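Side-chain contact in Exo-poly-alpha-D-galacturonosidase (Thermotoga maritima, PDB 3JUR), which probably hydrolyses polygalacturonic acid from the chain end, as an exo-acting polygalacturonase of glycosyl hydrolase family 28: residues Val224-Ile229 with Asp239-Glu244. Residues are numbered along the deposited sequence; the frame is centred on the assembly and turned at random.
Sequences VIIRNI and DGIDPE
Ile241 is the one residue of 239-244 that reaches across to 224-229, and it meets two isoleucines there, Ile226 and Ile229. Ahead of it, with Gly240 in between, Asp239 turns to the other side of its chain, against Trp214 and Asp260. The Ile241 side chain points toward 224-229, where it meets Ile226 tip to tip through a crossed pair of methyl contacts: Ile241 CD1 lies 3.7 Å from Ile226 CG2, while Ile241 CG2 sits 3.8 Å from Ile226 CD1. Both residues keep CG1 beside the backbone N and CG2 anti to it (chi1 -56° in Ile241, -58° in Ile226), and the CD1 end of each meets the CG2 methyl of the other. Ile229 adds a looser touch, its CD1 4.4 Å from CD1 of Ile241. No hydrogen bond joins the two segments; Ile216 touches all three isoleucines, and Met249 packs on Ile226 and Ile241. Further on, Asp242 swings back to the side of Asp239, with 2.7 Å between Asp239 OD2 and Asp242 OD1. Pro243 packs on Met249, and Glu244 hydrogen-bonds His217. Aliphatic residues meeting inside a coil, with carboxylates pointing away from 224-229 on the far side of the chain from Ile241, are characteristic of the right-handed parallel beta-helix of family 28, here between strand 224-233 and the loop that follows it.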
loop_
_atom_site.group_PDB
_atom_site.type_symbol
_atom_site.label_atom_id
_atom_site.label_comp_id
_atom_site.label_asym_id
_atom_site.label_seq_id
_atom_site.Cartn_x
_atom_site.Cartn_y
_atom_site.Cartn_z
ATOM N N VAL D 224 -38.730 -13.087 -17.377
ATOM C CA VAL D 224 -38.156 -14.401 -17.135
ATOM C C VAL D 224 -37.470 -14.425 -15.759
ATOM O O VAL D 224 -36.673 -13.535 -15.436
ATOM C CB VAL D 224 -37.155 -14.790 -18.265
ATOM C CG1 VAL D 224 -36.614 -16.201 -18.066
ATOM C CG2 VAL D 224 -37.799 -14.641 -19.648
ATOM N N ILE D 225 -37.810 -15.427 -14.949
ATOM C CA ILE D 225 -37.189 -15.634 -13.641
ATOM C C ILE D 225 -36.492 -17.002 -13.610
ATOM O O ILE D 225 -37.107 -18.035 -13.885
ATOM C CB ILE D 225 -38.223 -15.547 -12.481
ATOM C CG1 ILE D 225 -38.853 -14.155 -12.411
ATOM C CG2 ILE D 225 -37.588 -15.909 -11.144
ATOM C CD1 ILE D 225 -40.156 -14.097 -11.593
ATOM N N ILE D 226 -35.203 -16.993 -13.295
ATOM C CA ILE D 226 -34.465 -18.229 -13.058
ATOM C C ILE D 226 -33.851 -18.110 -11.676
ATOM O O ILE D 226 -33.052 -17.207 -11.401
ATOM C CB ILE D 226 -33.408 -18.496 -14.140
ATOM C CG1 ILE D 226 -34.073 -18.571 -15.516
ATOM C CG2 ILE D 226 -32.666 -19.807 -13.864
ATOM C CD1 ILE D 226 -33.165 -18.176 -16.652
ATOM N N ARG D 227 -34.248 -19.014 -10.793
ATOM C CA ARG D 227 -33.952 -18.853 -9.385
ATOM C C ARG D 227 -33.767 -20.206 -8.715
ATOM O O ARG D 227 -34.472 -21.162 -9.038
ATOM C CB ARG D 227 -35.062 -17.995 -8.744
ATOM C CG ARG D 227 -35.742 -18.549 -7.522
ATOM C CD ARG D 227 -37.259 -18.647 -7.736
ATOM N NE ARG D 227 -37.950 -17.357 -7.723
ATOM C CZ ARG D 227 -39.270 -17.201 -7.598
ATOM N NH1 ARG D 227 -40.080 -18.250 -7.467
ATOM N NH2 ARG D 227 -39.787 -15.985 -7.599
ATOM N N ASN D 228 -32.796 -20.277 -7.809
ATOM C CA ASN D 228 -32.504 -21.488 -7.029
ATOM C C ASN D 228 -32.314 -22.774 -7.846
ATOM O O ASN D 228 -32.714 -23.858 -7.419
ATOM C CB ASN D 228 -33.532 -21.684 -5.898
ATOM C CG ASN D 228 -33.499 -20.551 -4.884
ATOM O OD1 ASN D 228 -34.310 -19.621 -4.952
ATOM N ND2 ASN D 228 -32.540 -20.603 -3.957
ATOM N N ILE D 229 -31.688 -22.643 -9.011
ATOM C CA ILE D 229 -31.311 -23.806 -9.809
ATOM C C ILE D 229 -29.815 -24.104 -9.678
ATOM O O ILE D 229 -29.034 -23.250 -9.253
ATOM C CB ILE D 229 -31.679 -23.644 -11.308
ATOM C CG1 ILE D 229 -30.827 -22.560 -11.969
ATOM C CG2 ILE D 229 -33.170 -23.372 -11.484
ATOM C CD1 ILE D 229 -30.501 -22.850 -13.397
ATOM N N ASP D 239 -22.572 -23.356 -21.688
ATOM C CA ASP D 239 -22.977 -22.111 -21.045
ATOM C C ASP D 239 -24.106 -22.415 -20.064
ATOM O O ASP D 239 -24.962 -23.261 -20.342
ATOM C CB ASP D 239 -23.497 -21.100 -22.077
ATOM C CG ASP D 239 -22.450 -20.681 -23.114
ATOM O OD1 ASP D 239 -21.383 -21.317 -23.229
ATOM O OD2 ASP D 239 -22.718 -19.695 -23.833
ATOM N N GLY D 240 -24.131 -21.712 -18.933
ATOM C CA GLY D 240 -25.173 -21.918 -17.922
ATOM C C GLY D 240 -26.485 -21.288 -18.346
ATOM O O GLY D 240 -27.462 -21.985 -18.647
ATOM N N ILE D 241 -26.510 -19.960 -18.369
ATOM C CA ILE D 241 -27.690 -19.214 -18.782
ATOM C C ILE D 241 -27.308 -18.159 -19.825
ATOM O O ILE D 241 -26.430 -17.313 -19.571
ATOM C CB ILE D 241 -28.413 -18.545 -17.583
ATOM C CG1 ILE D 241 -28.781 -19.589 -16.516
ATOM C CG2 ILE D 241 -29.661 -17.802 -18.068
ATOM C CD1 ILE D 241 -29.265 -18.998 -15.204
ATOM N N ASP D 242 -27.985 -18.226 -20.979
ATOM C CA ASP D 242 -27.779 -17.322 -22.111
ATOM C C ASP D 242 -29.015 -16.485 -22.447
ATOM O O ASP D 242 -29.762 -16.843 -23.359
ATOM C CB ASP D 242 -27.415 -18.114 -23.366
ATOM C CG ASP D 242 -26.204 -18.973 -23.182
ATOM O OD1 ASP D 242 -25.152 -18.604 -23.747
ATOM O OD2 ASP D 242 -26.303 -20.013 -22.485
ATOM N N PRO D 243 -29.245 -15.375 -21.724
ATOM C CA PRO D 243 -30.360 -14.508 -22.113
ATOM C C PRO D 243 -30.065 -13.837 -23.461
ATOM O O PRO D 243 -29.129 -13.018 -23.557
ATOM C CB PRO D 243 -30.394 -13.448 -20.995
ATOM C CG PRO D 243 -29.597 -14.029 -19.875
ATOM C CD PRO D 243 -28.549 -14.871 -20.528
ATOM N N GLU D 244 -30.846 -14.185 -24.483
ATOM C CA GLU D 244 -30.619 -13.680 -25.831
ATOM C C GLU D 244 -31.798 -12.859 -26.357
ATOM O O GLU D 244 -32.881 -13.399 -26.590
ATOM C CB GLU D 244 -30.256 -14.825 -26.792
ATOM C CG GLU D 244 -29.832 -14.337 -28.170
ATOM C CD GLU D 244 -28.950 -15.308 -28.934
ATOM O OE1 GLU D 244 -28.247 -14.826 -29.849
ATOM O OE2 GLU D 244 -28.946 -16.535 -28.642
#